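Beta subunit of photoactivated adenylyl cyclase (Beggiatoa sp. PS, PDB 5M2A) probably makes cyclic AMP from ATP under blue light, sensing the light through a flavin-binding BLUF domain coupled to an adenylyl cyclase catalytic domain. Local coordinates at residues V9-S15 with H74-L80; N34-T40 with L54-K60. One frame throughout, in Å; residues are numbered along the deposited sequence.

Contact 1. Residues V9-S15 with H74-L80; sequences VYISKIS and HTNILCL. With FMN (flavin mononucleotide), chain F.
Strand 9-14 runs antiparallel to 77-80, the short axes 4.4 Å apart with their directions at 156°. The frame is an Ile11/Leu78 hydrogen-bonded pair, with Ile11 N to Leu78 O and Leu78 N to Ile11 O both 3.0 Å, extended by Leu80 N to Val9 O at 2.7 Å. Beyond it the register slips by one: 74-80 bulges at Asn76, which takes left-handed backbone angles (48/55), and pairing resumes at Lys13/Thr75 (Lys13 N to Thr75 O 2.8 Å, Thr75 N to Lys13 O 2.7 Å).

His74, chi1 p, has the most surface covered by the other segment. Its ND1 hydrogen-bonds Ser12 OG at 2.9 Å, its NE2 is held by Ile68 O of helix 58-69, and flavin methyl C8M lies over one ring face. Tyr10, on the same face of the sheet, is also p; the two ring centroids are 6.0 Å apart with planes at 62°, and Tyr10 CD1 meets Ile77 CG2 at 4.0 Å. This is the flavin side of the ferredoxin-like BLUF sheet: Tyr10 OH comes within 3.4 Å of FMN C6 and hydrogen-bonds Gln52, which itself bonds the flavin, the Tyr-Gln-flavin network on which BLUF photochemistry depends.

Ile11, chi1 p and chi2 t, points to the other face with Leu78, its CG1 4.3 Å from Leu78 CB. Its CG2 reaches Leu80 CD1 at 3.8 Å. Helix 110-129 covers this face, and Ile119 of the second subunit packs on both Ile11 and Leu80.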
# COMPACT_ATOMS: atom_id res chain seq x y z
N VAL A 9 -21.48 -5.80 -9.86
CA VAL A 9 -20.55 -5.95 -10.96
C VAL A 9 -19.27 -6.52 -10.38
O VAL A 9 -18.83 -6.09 -9.31
CB VAL A 9 -20.27 -4.61 -11.67
CG1 VAL A 9 -19.38 -4.82 -12.89
CG2 VAL A 9 -21.57 -3.92 -12.06
N TYR A 10 -18.69 -7.50 -11.07
CA TYR A 10 -17.46 -8.11 -10.60
C TYR A 10 -16.57 -8.43 -11.79
O TYR A 10 -17.03 -8.52 -12.93
CB TYR A 10 -17.72 -9.38 -9.77
CG TYR A 10 -18.14 -10.60 -10.56
CD1 TYR A 10 -17.20 -11.41 -11.18
CD2 TYR A 10 -19.48 -10.95 -10.67
CE1 TYR A 10 -17.58 -12.53 -11.91
CE2 TYR A 10 -19.87 -12.06 -11.39
CZ TYR A 10 -18.92 -12.85 -12.01
OH TYR A 10 -19.30 -13.96 -12.73
N ILE A 11 -15.29 -8.60 -11.50
CA ILE A 11 -14.32 -9.10 -12.47
C ILE A 11 -13.68 -10.36 -11.91
O ILE A 11 -13.66 -10.60 -10.70
CB ILE A 11 -13.25 -8.05 -12.80
CG1 ILE A 11 -12.56 -7.59 -11.52
CG2 ILE A 11 -13.88 -6.87 -13.50
CD1 ILE A 11 -11.50 -6.54 -11.76
N SER A 12 -13.16 -11.18 -12.82
CA SER A 12 -12.54 -12.43 -12.42
C SER A 12 -11.52 -12.84 -13.47
O SER A 12 -11.52 -12.35 -14.60
CB SER A 12 -13.58 -13.53 -12.22
OG SER A 12 -14.10 -13.95 -13.46
N LYS A 13 -10.64 -13.75 -13.07
CA LYS A 13 -9.67 -14.37 -13.95
C LYS A 13 -10.20 -15.72 -14.41
O LYS A 13 -10.56 -16.56 -13.58
CB LYS A 13 -8.32 -14.55 -13.25
CG LYS A 13 -7.24 -15.12 -14.14
CD LYS A 13 -5.91 -15.23 -13.39
CE LYS A 13 -4.82 -15.82 -14.27
NZ LYS A 13 -3.51 -15.93 -13.55
N ILE A 14 -10.25 -15.92 -15.72
CA ILE A 14 -10.68 -17.20 -16.27
C ILE A 14 -9.66 -18.27 -15.91
O ILE A 14 -8.46 -18.11 -16.16
CB ILE A 14 -10.86 -17.09 -17.79
CG1 ILE A 14 -11.76 -15.90 -18.12
CG2 ILE A 14 -11.42 -18.39 -18.35
CD1 ILE A 14 -11.91 -15.64 -19.61
N SER A 15 -10.13 -19.37 -15.32
CA SER A 15 -9.25 -20.46 -14.91
C SER A 15 -8.70 -21.18 -16.14
O SER A 15 -9.46 -21.74 -16.93
CB SER A 15 -9.99 -21.44 -14.01
OG SER A 15 -10.38 -20.83 -12.79
N HIS A 74 -13.37 -19.89 -12.82
CA HIS A 74 -12.70 -18.60 -12.69
C HIS A 74 -12.18 -18.44 -11.26
O HIS A 74 -12.54 -19.20 -10.36
CB HIS A 74 -13.62 -17.44 -13.10
CG HIS A 74 -14.84 -17.29 -12.25
ND1 HIS A 74 -15.59 -16.13 -12.23
CD2 HIS A 74 -15.46 -18.15 -11.41
CE1 HIS A 74 -16.61 -16.28 -11.40
NE2 HIS A 74 -16.56 -17.50 -10.90
N THR A 75 -11.30 -17.46 -11.09
CA THR A 75 -10.59 -17.26 -9.83
C THR A 75 -10.27 -15.78 -9.69
O THR A 75 -10.53 -14.99 -10.60
CB THR A 75 -9.32 -18.12 -9.77
OG1 THR A 75 -8.77 -18.07 -8.45
CG2 THR A 75 -8.29 -17.61 -10.77
N ASN A 76 -9.67 -15.42 -8.55
CA ASN A 76 -9.36 -14.02 -8.23
C ASN A 76 -10.58 -13.13 -8.49
O ASN A 76 -10.52 -12.14 -9.23
CB ASN A 76 -8.14 -13.53 -9.01
CG ASN A 76 -7.58 -12.22 -8.46
OD1 ASN A 76 -6.90 -11.47 -9.17
ND2 ASN A 76 -7.87 -11.94 -7.20
N ILE A 77 -11.69 -13.49 -7.86
CA ILE A 77 -12.94 -12.78 -8.06
C ILE A 77 -12.97 -11.54 -7.18
O ILE A 77 -12.74 -11.62 -5.96
CB ILE A 77 -14.14 -13.70 -7.78
CG1 ILE A 77 -14.07 -14.93 -8.69
CG2 ILE A 77 -15.44 -12.93 -7.96
CD1 ILE A 77 -14.97 -16.06 -8.24
N LEU A 78 -13.26 -10.39 -7.77
CA LEU A 78 -13.39 -9.14 -7.03
C LEU A 78 -14.67 -8.46 -7.46
O LEU A 78 -14.82 -8.06 -8.62
CB LEU A 78 -12.18 -8.23 -7.25
CG LEU A 78 -12.30 -6.84 -6.61
CD1 LEU A 78 -12.44 -6.95 -5.10
CD2 LEU A 78 -11.11 -5.95 -6.97
N CYS A 79 -15.61 -8.33 -6.52
CA CYS A 79 -16.80 -7.53 -6.76
C CYS A 79 -16.44 -6.06 -6.65
O CYS A 79 -15.90 -5.62 -5.63
CB CYS A 79 -17.90 -7.90 -5.77
SG CYS A 79 -19.43 -6.97 -6.02
N LEU A 80 -16.75 -5.30 -7.70
CA LEU A 80 -16.32 -3.91 -7.82
C LEU A 80 -17.37 -2.91 -7.37
O LEU A 80 -17.02 -1.80 -6.94
CB LEU A 80 -15.94 -3.58 -9.26
CG LEU A 80 -14.74 -4.32 -9.84
CD1 LEU A 80 -14.58 -3.89 -11.28
CD2 LEU A 80 -13.49 -4.02 -9.03
N1 FMN F . -25.06 -19.32 -13.34
C2 FMN F . -26.30 -18.71 -13.35
O2 FMN F . -27.30 -19.34 -13.04
N3 FMN F . -26.42 -17.38 -13.71
C4 FMN F . -25.29 -16.66 -14.06
O4 FMN F . -25.39 -15.48 -14.39
C4A FMN F . -24.05 -17.28 -14.05
N5 FMN F . -22.94 -16.55 -14.40
C5A FMN F . -21.71 -17.14 -14.39
C6 FMN F . -20.60 -16.39 -14.75
C7 FMN F . -19.34 -16.98 -14.74
C7M FMN F . -18.15 -16.15 -15.14
C8 FMN F . -19.20 -18.32 -14.38
C8M FMN F . -17.85 -18.96 -14.37
C9 FMN F . -20.31 -19.07 -14.02
C9A FMN F . -21.57 -18.48 -14.02
N10 FMN F . -22.68 -19.21 -13.67
C10 FMN F . -23.93 -18.61 -13.68
C1' FMN F . -22.51 -20.66 -13.30
C2' FMN F . -22.81 -20.98 -11.84
O2' FMN F . -21.64 -20.82 -11.08
C3' FMN F . -23.28 -22.43 -11.74
O3' FMN F . -22.39 -23.25 -12.47
C4' FMN F . -24.69 -22.57 -12.32
O4' FMN F . -25.57 -21.72 -11.63
C5' FMN F . -25.19 -24.00 -12.23
O5' FMN F . -25.22 -24.38 -10.87
P FMN F . -25.93 -25.75 -10.41
O1P FMN F . -27.42 -25.50 -10.36
O2P FMN F . -25.63 -26.83 -11.42
O3P FMN F . -25.42 -26.15 -9.05

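Contact 2. Residues N34-T40 with L54-K60; sequences NQRDNIT and LEGENEK. With FMN (flavin mononucleotide), chain F.
Helix 20-36 ends here in a Schellman motif: Ile39 N bonds Asn34 O at 2.6 Å, Asn38 N reaches Gln35 O weakly at 3.5 Å, and Asn38 is left-handed (55/40). The chain then enters strand 40-46, where Thr40 and Glu55 form an antiparallel hydrogen-bonded pair (Thr40 N to Glu55 O 3.0 Å, Glu55 N to Thr40 O 2.9 Å). Their side chains, both chi1 p, meet as well: Thr40 OG1 donates to Glu55 OE1 at 2.9 Å and is itself bonded by Arg89, while the Glu55 carboxylate also takes a salt bridge from Arg7 and the amides of Met90 and Phe91.

At the flavin's pyrimidine end, Asn34 (chi1 m) makes the paired amide contact of a BLUF pocket: FMN N3 donates to Asn34 OD1 at 2.9 Å, and Asn34 ND2 donates to FMN O4 at 3.3 Å and also bonds Ala95 O.

Gly56 (156/-178) turns the chain toward helix 58-69; at these angles a CB would jam against the carbonyl O of Glu55, and would also sit tight against Asn38 O and Ile39 CG1. One water bridges to that helix, donating to Asp37 OD2 at 2.6 Å and Lys60 O at 2.7 Å. Asp37 OD1 is salt-bridged to Arg36 NH1 at 2.7 Å, with Lys60 NZ 4.1 Å from that OD1.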
# COMPACT_ATOMS: atom_id res chain seq x y z
N ASN A 34 -31.45 -17.58 -14.73
CA ASN A 34 -31.77 -16.17 -14.49
C ASN A 34 -33.20 -15.84 -14.90
O ASN A 34 -33.83 -14.99 -14.27
CB ASN A 34 -30.77 -15.28 -15.24
CG ASN A 34 -29.36 -15.39 -14.68
OD1 ASN A 34 -29.09 -16.22 -13.81
ND2 ASN A 34 -28.45 -14.57 -15.20
N GLN A 35 -33.73 -16.51 -15.92
CA GLN A 35 -35.14 -16.33 -16.27
C GLN A 35 -36.05 -16.85 -15.16
O GLN A 35 -37.09 -16.26 -14.88
CB GLN A 35 -35.46 -17.02 -17.59
CG GLN A 35 -35.19 -16.17 -18.82
CD GLN A 35 -35.41 -16.92 -20.12
OE1 GLN A 35 -35.70 -18.11 -20.12
NE2 GLN A 35 -35.26 -16.22 -21.24
N ARG A 36 -35.66 -17.96 -14.53
CA ARG A 36 -36.43 -18.47 -13.40
C ARG A 36 -36.37 -17.50 -12.22
O ARG A 36 -37.39 -17.24 -11.57
CB ARG A 36 -35.91 -19.84 -12.99
CG ARG A 36 -36.47 -20.35 -11.67
CD ARG A 36 -35.87 -21.70 -11.30
NE ARG A 36 -34.41 -21.68 -11.38
CZ ARG A 36 -33.61 -21.26 -10.41
NH1 ARG A 36 -34.13 -20.81 -9.27
NH2 ARG A 36 -32.29 -21.29 -10.58
N ASP A 37 -35.19 -16.97 -11.93
CA ASP A 37 -34.99 -16.08 -10.79
C ASP A 37 -35.26 -14.62 -11.12
O ASP A 37 -35.02 -13.76 -10.26
CB ASP A 37 -33.56 -16.23 -10.25
CG ASP A 37 -33.32 -17.58 -9.60
OD1 ASP A 37 -34.29 -18.16 -9.08
OD2 ASP A 37 -32.16 -18.04 -9.60
N ASN A 38 -35.75 -14.33 -12.32
CA ASN A 38 -35.97 -12.95 -12.77
C ASN A 38 -34.68 -12.13 -12.66
O ASN A 38 -34.69 -10.96 -12.26
CB ASN A 38 -37.11 -12.30 -11.99
CG ASN A 38 -37.73 -11.13 -12.73
OD1 ASN A 38 -37.69 -11.06 -13.96
ND2 ASN A 38 -38.32 -10.20 -11.98
N ILE A 39 -33.56 -12.75 -13.02
CA ILE A 39 -32.26 -12.09 -13.02
C ILE A 39 -31.92 -11.69 -14.45
O ILE A 39 -32.19 -12.44 -15.40
CB ILE A 39 -31.16 -12.99 -12.42
CG1 ILE A 39 -31.44 -13.23 -10.93
CG2 ILE A 39 -29.76 -12.37 -12.59
CD1 ILE A 39 -30.42 -14.13 -10.26
N THR A 40 -31.34 -10.51 -14.61
CA THR A 40 -30.84 -10.06 -15.90
C THR A 40 -29.40 -9.60 -15.74
O THR A 40 -28.92 -9.36 -14.63
CB THR A 40 -31.70 -8.92 -16.47
OG1 THR A 40 -31.82 -7.87 -15.51
CG2 THR A 40 -33.10 -9.44 -16.85
N LEU A 54 -24.90 -8.39 -12.73
CA LEU A 54 -26.08 -9.14 -12.33
C LEU A 54 -27.08 -8.20 -11.67
O LEU A 54 -26.69 -7.32 -10.90
CB LEU A 54 -25.71 -10.27 -11.35
CG LEU A 54 -24.78 -11.39 -11.82
CD1 LEU A 54 -24.42 -12.31 -10.66
CD2 LEU A 54 -25.42 -12.18 -12.95
N GLU A 55 -28.37 -8.37 -11.97
CA GLU A 55 -29.38 -7.54 -11.33
C GLU A 55 -30.65 -8.34 -11.11
O GLU A 55 -30.97 -9.27 -11.87
CB GLU A 55 -29.68 -6.27 -12.15
CG GLU A 55 -29.74 -6.49 -13.64
CD GLU A 55 -30.01 -5.21 -14.41
OE1 GLU A 55 -30.36 -5.31 -15.61
OE2 GLU A 55 -29.87 -4.12 -13.83
N GLY A 56 -31.37 -7.98 -10.06
CA GLY A 56 -32.57 -8.69 -9.67
C GLY A 56 -32.82 -8.47 -8.19
O GLY A 56 -32.09 -7.75 -7.52
N GLU A 57 -33.88 -9.10 -7.69
CA GLU A 57 -34.19 -9.00 -6.27
C GLU A 57 -33.02 -9.49 -5.44
O GLU A 57 -32.31 -10.43 -5.82
CB GLU A 57 -35.47 -9.78 -5.94
CG GLU A 57 -36.73 -8.93 -6.08
CD GLU A 57 -38.00 -9.74 -5.99
OE1 GLU A 57 -37.91 -10.99 -6.03
OE2 GLU A 57 -39.09 -9.14 -5.89
N ASN A 58 -32.80 -8.83 -4.30
CA ASN A 58 -31.55 -8.97 -3.57
C ASN A 58 -31.28 -10.42 -3.18
O ASN A 58 -30.15 -10.91 -3.32
CB ASN A 58 -31.56 -8.08 -2.33
CG ASN A 58 -31.96 -6.66 -2.64
OD1 ASN A 58 -31.83 -6.20 -3.78
ND2 ASN A 58 -32.45 -5.95 -1.64
N GLU A 59 -32.29 -11.13 -2.69
CA GLU A 59 -32.08 -12.51 -2.27
C GLU A 59 -31.69 -13.39 -3.45
O GLU A 59 -30.80 -14.23 -3.33
CB GLU A 59 -33.33 -13.05 -1.57
CG GLU A 59 -33.09 -14.36 -0.84
CD GLU A 59 -34.26 -14.77 0.03
OE1 GLU A 59 -35.42 -14.56 -0.38
OE2 GLU A 59 -34.02 -15.29 1.14
N LYS A 60 -32.35 -13.20 -4.59
CA LYS A 60 -32.03 -14.01 -5.77
C LYS A 60 -30.62 -13.73 -6.27
O LYS A 60 -29.90 -14.65 -6.68
CB LYS A 60 -33.05 -13.75 -6.87
CG LYS A 60 -34.48 -14.06 -6.46
CD LYS A 60 -34.65 -15.53 -6.11
CE LYS A 60 -36.09 -15.85 -5.75
NZ LYS A 60 -36.31 -17.31 -5.57
N1 FMN F . -25.06 -19.32 -13.34
C2 FMN F . -26.30 -18.71 -13.35
O2 FMN F . -27.30 -19.34 -13.04
N3 FMN F . -26.42 -17.38 -13.71
C4 FMN F . -25.29 -16.66 -14.06
O4 FMN F . -25.39 -15.48 -14.39
C4A FMN F . -24.05 -17.28 -14.05
N5 FMN F . -22.94 -16.55 -14.40
C5A FMN F . -21.71 -17.14 -14.39
C6 FMN F . -20.60 -16.39 -14.75
C7 FMN F . -19.34 -16.98 -14.74
C7M FMN F . -18.15 -16.15 -15.14
C8 FMN F . -19.20 -18.32 -14.38
C8M FMN F . -17.85 -18.96 -14.37
C9 FMN F . -20.31 -19.07 -14.02
C9A FMN F . -21.57 -18.48 -14.02
N10 FMN F . -22.68 -19.21 -13.67
C10 FMN F . -23.93 -18.61 -13.68
C1' FMN F . -22.51 -20.66 -13.30
C2' FMN F . -22.81 -20.98 -11.84
O2' FMN F . -21.64 -20.82 -11.08
C3' FMN F . -23.28 -22.43 -11.74
O3' FMN F . -22.39 -23.25 -12.47
C4' FMN F . -24.69 -22.57 -12.32
O4' FMN F . -25.57 -21.72 -11.63
C5' FMN F . -25.19 -24.00 -12.23
O5' FMN F . -25.22 -24.38 -10.87
P FMN F . -25.93 -25.75 -10.41
O1P FMN F . -27.42 -25.50 -10.36
O2P FMN F . -25.63 -26.83 -11.42
O3P FMN F . -25.42 -26.15 -9.05
O HOH W 1 -30.75 -17.06 -7.59

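In the fold
From the N terminus the chain lays down strand 5-14, crosses in helix 20-36, and returns through strands 40-46 and 49-55. Contact 2 closes that hairpin, a short loop of 13 residues, where helix 20-36 ends and helix 58-69 begins. Helix 58-69 then leads back to 74-83, which pairs with the first strand; contact 1 thus closes a loop of 58 residues with contact 2 nested inside it. Strand 49-55 neighbours 5-14, so both contacts share one sheet. Their centres lie about 19 Å apart and their nearest atoms about 5 Å, so they do not touch, and FMN spans them, its methyl-bearing ring toward contact 1 and its pyrimidine ring toward contact 2.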